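Local coordinates for protein viral CASP8 and FADD-like apoptosis regulator (PDB 2BBR) that inhibits death-receptor-induced apoptosis of the host cell by interfering with caspase-8 recruitment and activation at the death-inducing signaling complex, and suppresses host NF-kappa-B activation, at residues Glu24-Leu29 / Phe136-Leu141; Phe30-Ala35 / Val61-Val66; Leu141-Val146 / Ser155-Met160. All coordinates share one frame; numbering follows the deposited sequence.

Contact 1. Residues Glu24-Leu29 / Phe136-Leu141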
loop_
_atom_site.group_PDB
_atom_site.type_symbol
_atom_site.label_atom_id
_atom_site.label_comp_id
_atom_site.label_asym_id
_atom_site.label_seq_id
_atom_site.Cartn_x
_atom_site.Cartn_y
_atom_site.Cartn_z
ATOM N N GLU A 24 -8.153 7.263 3.188
ATOM C CA GLU A 24 -6.807 7.579 2.735
ATOM C C GLU A 24 -5.794 7.381 3.858
ATOM O O GLU A 24 -4.686 6.906 3.612
ATOM C CB GLU A 24 -6.760 9.011 2.204
ATOM C CG GLU A 24 -7.631 9.214 0.976
ATOM C CD GLU A 24 -7.782 10.670 0.589
ATOM O OE1 GLU A 24 -8.186 11.472 1.454
ATOM O OE2 GLU A 24 -7.506 11.008 -0.580
ATOM N N ASP A 25 -6.172 7.725 5.088
ATOM C CA ASP A 25 -5.278 7.542 6.229
ATOM C C ASP A 25 -4.931 6.062 6.370
ATOM O O ASP A 25 -3.777 5.706 6.610
ATOM C CB ASP A 25 -5.934 8.001 7.539
ATOM C CG ASP A 25 -6.127 9.501 7.616
ATOM O OD1 ASP A 25 -5.378 10.241 6.945
ATOM O OD2 ASP A 25 -7.025 9.937 8.371
ATOM N N SER A 26 -5.940 5.205 6.235
ATOM C CA SER A 26 -5.740 3.767 6.354
ATOM C C SER A 26 -4.789 3.257 5.277
ATOM O O SER A 26 -3.943 2.404 5.538
ATOM C CB SER A 26 -7.086 3.043 6.251
ATOM O OG SER A 26 -6.926 1.641 6.363
ATOM N N LEU A 27 -4.935 3.775 4.063
ATOM C CA LEU A 27 -4.068 3.359 2.973
ATOM C C LEU A 27 -2.621 3.755 3.247
ATOM O O LEU A 27 -1.704 2.975 3.003
ATOM C CB LEU A 27 -4.536 3.965 1.644
ATOM C CG LEU A 27 -5.958 3.599 1.211
ATOM C CD1 LEU A 27 -6.262 4.216 -0.141
ATOM C CD2 LEU A 27 -6.102 2.089 1.145
ATOM N N LEU A 28 -2.412 4.966 3.757
ATOM C CA LEU A 28 -1.056 5.402 4.052
ATOM C C LEU A 28 -0.463 4.584 5.189
ATOM O O LEU A 28 0.707 4.210 5.143
ATOM C CB LEU A 28 -1.027 6.890 4.401
ATOM C CG LEU A 28 -1.360 7.852 3.258
ATOM C CD1 LEU A 28 -1.044 9.274 3.694
ATOM C CD2 LEU A 28 -0.546 7.493 2.020
ATOM N N LEU A 29 -1.261 4.304 6.212
ATOM C CA LEU A 29 -0.766 3.502 7.323
ATOM C C LEU A 29 -0.329 2.132 6.809
ATOM O O LEU A 29 0.681 1.589 7.249
ATOM C CB LEU A 29 -1.837 3.351 8.406
ATOM C CG LEU A 29 -2.018 4.556 9.333
ATOM C CD1 LEU A 29 -3.169 4.301 10.287
ATOM C CD2 LEU A 29 -0.731 4.804 10.109
ATOM N N PHE A 136 -9.836 -3.594 1.953
ATOM C CA PHE A 136 -8.960 -4.556 1.292
ATOM C C PHE A 136 -7.580 -4.583 1.956
ATOM O O PHE A 136 -7.014 -5.659 2.164
ATOM C CB PHE A 136 -8.797 -4.230 -0.195
ATOM C CG PHE A 136 -7.944 -5.223 -0.941
ATOM C CD1 PHE A 136 -8.410 -6.506 -1.201
ATOM C CD2 PHE A 136 -6.663 -4.883 -1.362
ATOM C CE1 PHE A 136 -7.611 -7.435 -1.868
ATOM C CE2 PHE A 136 -5.859 -5.802 -2.028
ATOM C CZ PHE A 136 -6.330 -7.080 -2.282
ATOM N N VAL A 137 -7.032 -3.418 2.300
ATOM C CA VAL A 137 -5.714 -3.412 2.932
ATOM C C VAL A 137 -5.754 -4.130 4.270
ATOM O O VAL A 137 -4.762 -4.721 4.694
ATOM C CB VAL A 137 -5.152 -1.979 3.138
ATOM C CG1 VAL A 137 -4.808 -1.363 1.794
ATOM C CG2 VAL A 137 -6.150 -1.116 3.895
ATOM N N GLU A 138 -6.899 -4.089 4.940
ATOM C CA GLU A 138 -7.022 -4.776 6.216
ATOM C C GLU A 138 -7.109 -6.286 5.971
ATOM O O GLU A 138 -6.595 -7.076 6.762
ATOM C CB GLU A 138 -8.225 -4.219 6.985
ATOM C CG GLU A 138 -7.921 -2.815 7.528
ATOM C CD GLU A 138 -9.147 -2.005 7.922
ATOM O OE1 GLU A 138 -8.966 -0.928 8.530
ATOM O OE2 GLU A 138 -10.280 -2.421 7.618
ATOM N N LEU A 139 -7.730 -6.685 4.866
ATOM C CA LEU A 139 -7.805 -8.098 4.503
ATOM C C LEU A 139 -6.380 -8.588 4.210
ATOM O O LEU A 139 -5.985 -9.674 4.642
ATOM C CB LEU A 139 -8.682 -8.289 3.262
ATOM C CG LEU A 139 -8.652 -9.669 2.597
ATOM C CD1 LEU A 139 -9.088 -10.738 3.588
ATOM C CD2 LEU A 139 -9.558 -9.668 1.372
ATOM N N VAL A 140 -5.605 -7.787 3.483
ATOM C CA VAL A 140 -4.230 -8.164 3.169
ATOM C C VAL A 140 -3.417 -8.352 4.451
ATOM O O VAL A 140 -2.715 -9.350 4.604
ATOM C CB VAL A 140 -3.549 -7.111 2.261
ATOM C CG1 VAL A 140 -2.074 -7.463 2.059
ATOM C CG2 VAL A 140 -4.267 -7.046 0.921
ATOM N N LEU A 141 -3.521 -7.409 5.380
ATOM C CA LEU A 141 -2.776 -7.540 6.625
ATOM C C LEU A 141 -3.213 -8.777 7.403
ATOM O O LEU A 141 -2.381 -9.461 8.000
ATOM C CB LEU A 141 -2.935 -6.282 7.485
ATOM C CG LEU A 141 -2.254 -5.023 6.935
ATOM C CD1 LEU A 141 -2.514 -3.858 7.878
ATOM C CD2 LEU A 141 -0.757 -5.252 6.783
HETATM O O HOH W 1 -6.586 0.455 8.796
#
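V137 faces helix 22-31 and divides its two methyl groups between two residues there, L27 and S26. Its CG1 meets CD2 of L27 at 3.7 Å, the one apolar side-chain pair between 24-29 and 136-141. L27 does not aim at this helix from the start: its CB departs away from it, and CD2 is the branch that turns back, so that the leucine and valine side chains cross at about a right angle. The other valine methyl, CG2, lies 3.8 Å from OG of S26. That hydroxyl stands anti to its own backbone N (chi1 -180°), a torsion that carries it off the helix surface into the gap between the helices.

One residue further on, E138 makes the polar half of the contact. Its carboxylate OE1 is 3.9 Å from S26 OG, too long for a direct hydrogen bond, and a water closes the gap: it lies 2.7 Å from S26 OG and donates to E138 OE1 at 2.8 Å. The same OE1 also takes a salt bridge from R135, which probably concentrates negative charge on this oxygen and holds the carboxylate in position for the water.

Side chains alone make the contact. The segment axes come no closer than 10.2 Å at an angle of 30°, the nearest CA pair is L27 with V137 at 7.0 Å, and only 135 Å² is buried in total. This is part of a seam between the two tandem death effector domains; between 24-29 and 136-141 it consists of the L27-V137 pair, the S26 hydroxyl against V137 and one water bridge. F30, further along helix 22-31, extends the interface by packing against V137, V140 and L141, while helix 95-104 receives L27 on V101 and V140 on Y96.

Contact 2. Residues Phe30-Ala35 / Val61-Val66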
loop_
_atom_site.group_PDB
_atom_site.type_symbol
_atom_site.label_atom_id
_atom_site.label_comp_id
_atom_site.label_asym_id
_atom_site.label_seq_id
_atom_site.Cartn_x
_atom_site.Cartn_y
_atom_site.Cartn_z
ATOM N N PHE A 30 -1.087 1.578 5.868
ATOM C CA PHE A 30 -0.746 0.283 5.287
ATOM C C PHE A 30 0.576 0.390 4.521
ATOM O O PHE A 30 1.448 -0.471 4.641
ATOM C CB PHE A 30 -1.863 -0.176 4.349
ATOM C CG PHE A 30 -1.530 -1.415 3.568
ATOM C CD1 PHE A 30 -1.708 -2.682 4.117
ATOM C CD2 PHE A 30 -1.034 -1.313 2.276
ATOM C CE1 PHE A 30 -1.393 -3.833 3.379
ATOM C CE2 PHE A 30 -0.718 -2.449 1.540
ATOM C CZ PHE A 30 -0.899 -3.712 2.089
ATOM N N LEU A 31 0.728 1.456 3.740
ATOM C CA LEU A 31 1.958 1.653 2.977
ATOM C C LEU A 31 3.176 1.735 3.894
ATOM O O LEU A 31 4.284 1.350 3.507
ATOM C CB LEU A 31 1.873 2.935 2.140
ATOM C CG LEU A 31 0.966 2.923 0.909
ATOM C CD1 LEU A 31 0.971 4.303 0.269
ATOM C CD2 LEU A 31 1.442 1.867 -0.086
ATOM N N CYS A 32 2.960 2.237 5.108
ATOM C CA CYS A 32 4.028 2.391 6.093
ATOM C C CYS A 32 4.117 1.223 7.065
ATOM O O CYS A 32 4.854 1.293 8.045
ATOM C CB CYS A 32 3.811 3.668 6.909
ATOM S SG CYS A 32 3.805 5.196 5.964
ATOM N N HIS A 33 3.387 0.147 6.789
ATOM C CA HIS A 33 3.357 -1.002 7.688
ATOM C C HIS A 33 4.708 -1.596 8.086
ATOM O O HIS A 33 4.921 -1.908 9.257
ATOM C CB HIS A 33 2.479 -2.103 7.092
ATOM C CG HIS A 33 2.178 -3.219 8.045
ATOM N ND1 HIS A 33 1.324 -3.076 9.116
ATOM C CD2 HIS A 33 2.635 -4.493 8.093
ATOM C CE1 HIS A 33 1.268 -4.215 9.786
ATOM N NE2 HIS A 33 2.055 -5.090 9.185
ATOM N N ASP A 34 5.612 -1.762 7.127
ATOM C CA ASP A 34 6.923 -2.339 7.415
ATOM C C ASP A 34 7.876 -1.369 8.101
ATOM O O ASP A 34 8.602 -1.746 9.022
ATOM C CB ASP A 34 7.581 -2.834 6.129
ATOM C CG ASP A 34 6.707 -3.796 5.362
ATOM O OD1 ASP A 34 6.269 -4.803 5.957
ATOM O OD2 ASP A 34 6.462 -3.545 4.165
ATOM N N ALA A 35 7.875 -0.118 7.653
ATOM C CA ALA A 35 8.771 0.889 8.210
ATOM C C ALA A 35 8.314 1.483 9.539
ATOM O O ALA A 35 9.141 1.785 10.402
ATOM C CB ALA A 35 8.982 2.003 7.193
ATOM N N VAL A 61 5.659 12.019 -2.583
ATOM C CA VAL A 61 5.110 12.093 -3.928
ATOM C C VAL A 61 4.503 10.744 -4.314
ATOM O O VAL A 61 3.408 10.688 -4.876
ATOM C CB VAL A 61 6.207 12.522 -4.929
ATOM C CG1 VAL A 61 5.760 12.268 -6.357
ATOM C CG2 VAL A 61 6.509 14.004 -4.741
ATOM N N GLU A 62 5.195 9.654 -3.994
ATOM C CA GLU A 62 4.671 8.326 -4.311
ATOM C C GLU A 62 3.383 8.064 -3.544
ATOM O O GLU A 62 2.425 7.518 -4.091
ATOM C CB GLU A 62 5.686 7.237 -3.974
ATOM C CG GLU A 62 6.857 7.173 -4.921
ATOM C CD GLU A 62 7.553 5.831 -4.864
ATOM O OE1 GLU A 62 8.553 5.702 -4.127
ATOM O OE2 GLU A 62 7.083 4.903 -5.551
ATOM N N MET A 63 3.361 8.435 -2.267
ATOM C CA MET A 63 2.160 8.239 -1.468
ATOM C C MET A 63 0.973 8.949 -2.098
ATOM O O MET A 63 -0.096 8.363 -2.257
ATOM C CB MET A 63 2.359 8.768 -0.052
ATOM C CG MET A 63 3.323 7.959 0.781
ATOM S SD MET A 63 3.525 8.682 2.407
ATOM C CE MET A 63 4.816 7.638 3.076
ATOM N N LEU A 64 1.159 10.216 -2.455
ATOM C CA LEU A 64 0.068 10.976 -3.059
ATOM C C LEU A 64 -0.353 10.389 -4.404
ATOM O O LEU A 64 -1.538 10.367 -4.735
ATOM C CB LEU A 64 0.463 12.448 -3.214
ATOM C CG LEU A 64 0.687 13.202 -1.895
ATOM C CD1 LEU A 64 1.163 14.617 -2.188
ATOM C CD2 LEU A 64 -0.603 13.219 -1.084
ATOM N N TYR A 65 0.615 9.916 -5.181
ATOM C CA TYR A 65 0.299 9.321 -6.472
ATOM C C TYR A 65 -0.557 8.069 -6.285
ATOM O O TYR A 65 -1.574 7.890 -6.957
ATOM C CB TYR A 65 1.578 8.948 -7.214
ATOM C CG TYR A 65 1.316 8.382 -8.590
ATOM C CD1 TYR A 65 1.181 9.220 -9.694
ATOM C CD2 TYR A 65 1.156 7.008 -8.781
ATOM C CE1 TYR A 65 0.891 8.706 -10.956
ATOM C CE2 TYR A 65 0.865 6.486 -10.040
ATOM C CZ TYR A 65 0.735 7.344 -11.121
ATOM O OH TYR A 65 0.438 6.836 -12.367
ATOM N N VAL A 66 -0.142 7.203 -5.367
ATOM C CA VAL A 66 -0.881 5.976 -5.105
ATOM C C VAL A 66 -2.307 6.286 -4.647
ATOM O O VAL A 66 -3.237 5.550 -4.967
ATOM C CB VAL A 66 -0.153 5.112 -4.043
ATOM C CG1 VAL A 66 -1.016 3.923 -3.643
ATOM C CG2 VAL A 66 1.177 4.623 -4.604
#
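L31 points at helix 57-66, whereas M63 leaves that helix to one side and runs back alongside the leucine in nearly the opposite sense, so that the end of L31 overlaps the base of M63. The leucine methyl CD1 lies 4.4 Å from M63 CG, and equally 4.4 Å from V66 CG1. At CD1 the directions to these two carbons differ by about 115°, which places the methyl in the notch between side chains one helical turn apart on 61-66.

All four touching residues are buried, and they join helices 22-31 and 57-66 inside the first death effector domain, an all-helical bundle of the death fold.

M63 continues past L31. Its chain is extended beyond CG (chi2 178°, chi3 -174°), which pushes the terminal methyl out to C32, where CE sits 3.9 Å from SG. The sulfur of C32 therefore meets the tip of the methionine, whereas L31 meets its stem. C32 is where the chain leaves helical geometry, although H33 N still bonds to F30 O at 3.0 Å; the cysteine thus contributes from just past the helix end. Helix 42-51 adds a further wall, with L49 touching both C32 and M63. L31 also rests on L93 in a loop, and V66 packs on V101 of helix 95-104.

Contact 3. Residues Leu141-Val146 / Ser155-Met160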
loop_
_atom_site.group_PDB
_atom_site.type_symbol
_atom_site.label_atom_id
_atom_site.label_comp_id
_atom_site.label_asym_id
_atom_site.label_seq_id
_atom_site.Cartn_x
_atom_site.Cartn_y
_atom_site.Cartn_z
ATOM N N LEU A 141 -3.521 -7.409 5.380
ATOM C CA LEU A 141 -2.776 -7.540 6.625
ATOM C C LEU A 141 -3.213 -8.777 7.403
ATOM O O LEU A 141 -2.381 -9.461 8.000
ATOM C CB LEU A 141 -2.935 -6.282 7.485
ATOM C CG LEU A 141 -2.254 -5.023 6.935
ATOM C CD1 LEU A 141 -2.514 -3.858 7.878
ATOM C CD2 LEU A 141 -0.757 -5.252 6.783
ATOM N N ALA A 142 -4.510 -9.067 7.403
ATOM C CA ALA A 142 -5.010 -10.242 8.110
ATOM C C ALA A 142 -4.397 -11.513 7.517
ATOM O O ALA A 142 -3.998 -12.422 8.249
ATOM C CB ALA A 142 -6.528 -10.298 8.035
ATOM N N LEU A 143 -4.324 -11.577 6.191
ATOM C CA LEU A 143 -3.731 -12.732 5.526
ATOM C C LEU A 143 -2.238 -12.809 5.838
ATOM O O LEU A 143 -1.700 -13.894 6.055
ATOM C CB LEU A 143 -3.944 -12.643 4.011
ATOM C CG LEU A 143 -5.386 -12.824 3.522
ATOM C CD1 LEU A 143 -5.500 -12.353 2.081
ATOM C CD2 LEU A 143 -5.812 -14.277 3.655
ATOM N N GLU A 144 -1.571 -11.658 5.863
ATOM C CA GLU A 144 -0.145 -11.612 6.175
ATOM C C GLU A 144 0.111 -12.106 7.590
ATOM O O GLU A 144 1.062 -12.843 7.846
ATOM C CB GLU A 144 0.381 -10.177 6.116
ATOM C CG GLU A 144 0.749 -9.635 4.759
ATOM C CD GLU A 144 1.339 -8.238 4.864
ATOM O OE1 GLU A 144 2.156 -8.004 5.785
ATOM O OE2 GLU A 144 0.988 -7.385 4.029
ATOM N N ASN A 145 -0.741 -11.680 8.513
ATOM C CA ASN A 145 -0.560 -12.022 9.911
ATOM C C ASN A 145 -0.656 -13.497 10.261
ATOM O O ASN A 145 -0.150 -13.908 11.308
ATOM C CB ASN A 145 -1.498 -11.176 10.780
ATOM C CG ASN A 145 -1.114 -9.705 10.771
ATOM O OD1 ASN A 145 0.021 -9.359 10.441
ATOM N ND2 ASN A 145 -2.049 -8.836 11.147
ATOM N N VAL A 146 -1.285 -14.291 9.399
ATOM C CA VAL A 146 -1.370 -15.730 9.637
ATOM C C VAL A 146 -0.463 -16.481 8.660
ATOM O O VAL A 146 -0.474 -17.712 8.609
ATOM C CB VAL A 146 -2.820 -16.266 9.515
ATOM C CG1 VAL A 146 -3.705 -15.606 10.560
ATOM C CG2 VAL A 146 -3.360 -16.031 8.119
ATOM N N SER A 155 0.237 -15.595 -4.138
ATOM C CA SER A 155 -0.583 -16.525 -4.907
ATOM C C SER A 155 -1.935 -16.835 -4.273
ATOM O O SER A 155 -2.905 -17.070 -4.988
ATOM C CB SER A 155 0.180 -17.831 -5.177
ATOM O OG SER A 155 0.472 -18.523 -3.980
ATOM N N VAL A 156 -2.014 -16.844 -2.945
ATOM C CA VAL A 156 -3.292 -17.116 -2.297
ATOM C C VAL A 156 -4.285 -16.021 -2.682
ATOM O O VAL A 156 -5.445 -16.303 -2.998
ATOM C CB VAL A 156 -3.150 -17.179 -0.758
ATOM C CG1 VAL A 156 -4.527 -17.205 -0.107
ATOM C CG2 VAL A 156 -2.364 -18.426 -0.366
ATOM N N LEU A 157 -3.828 -14.774 -2.655
ATOM C CA LEU A 157 -4.681 -13.656 -3.029
ATOM C C LEU A 157 -4.999 -13.694 -4.519
ATOM O O LEU A 157 -6.113 -13.376 -4.931
ATOM C CB LEU A 157 -4.010 -12.328 -2.680
ATOM C CG LEU A 157 -4.453 -11.681 -1.368
ATOM C CD1 LEU A 157 -3.593 -10.466 -1.074
ATOM C CD2 LEU A 157 -5.926 -11.293 -1.468
ATOM N N ALA A 158 -4.016 -14.071 -5.333
ATOM C CA ALA A 158 -4.243 -14.175 -6.772
ATOM C C ALA A 158 -5.331 -15.220 -7.018
ATOM O O ALA A 158 -6.218 -15.025 -7.854
ATOM C CB ALA A 158 -2.959 -14.577 -7.483
ATOM N N ASP A 159 -5.256 -16.331 -6.288
ATOM C CA ASP A 159 -6.240 -17.402 -6.413
ATOM C C ASP A 159 -7.631 -16.903 -6.041
ATOM O O ASP A 159 -8.622 -17.258 -6.682
ATOM C CB ASP A 159 -5.899 -18.583 -5.498
ATOM C CG ASP A 159 -4.647 -19.321 -5.922
ATOM O OD1 ASP A 159 -4.250 -19.218 -7.101
ATOM O OD2 ASP A 159 -4.071 -20.025 -5.068
ATOM N N MET A 160 -7.707 -16.100 -4.986
ATOM C CA MET A 160 -8.980 -15.554 -4.542
ATOM C C MET A 160 -9.566 -14.647 -5.621
ATOM O O MET A 160 -10.765 -14.690 -5.897
ATOM C CB MET A 160 -8.787 -14.779 -3.236
ATOM C CG MET A 160 -8.517 -15.675 -2.033
ATOM S SD MET A 160 -7.814 -14.822 -0.596
ATOM C CE MET A 160 -9.049 -13.547 -0.312
#
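L143 overlaps the isopropyl end of L157 with a single methyl, CD1, which approaches L157 CG and L157 CD2 at 3.7 Å each. Together they link helices 136-145 and 155-163 within the helical death fold of the second death effector domain, across a nine-residue connection that holds neither helix nor strand.

The two leucine side chains cross obliquely. CD1 of L157 also lies 4.1 Å from L143 CD1, so the methyl of L143 sits against the fork of L157. L157 reaches this position with a chi1 of -98°, well off the usual staggered value, which suggests that its rotation is set by the surrounding packing. That packing includes M100 of helix 95-104 and L173 of helix 167-187, while L143 also rests on A119 of helix 109-122.

Contact is confined to side chains: the nearest CA atoms, those of L143 and L157, are 8.7 Å apart, and no hydrogen bond passes between the segments. M160, one turn after L157, is a second, looser neighbour on the same side of the L143 methyl. At L143 CD1 the directions to M160 SD and L157 CG differ by only about 71°, and the sulfur of M160 stands 4.3 Å from L143 CD1.

How the contacts relate
Starting from the N terminus, helix 22-31 enters contact 1 first and, at its C-terminal end, contact 2. Contact 2 closes at 61-66 over 25 intervening residues and binds the first death effector domain within itself. The chain then crosses into the second domain and returns at 136-141, where contact 1 closes a much larger loop of 106 residues that encloses contact 2. Contact 3 follows in series, starting at L141, which it shares with contact 1, and closing at 155-160 inside the second domain. Helix 136-145 thus serves both the interdomain seam and its own bundle, as helix 22-31 does on the other side; H33 of contact 2 touches L141 directly.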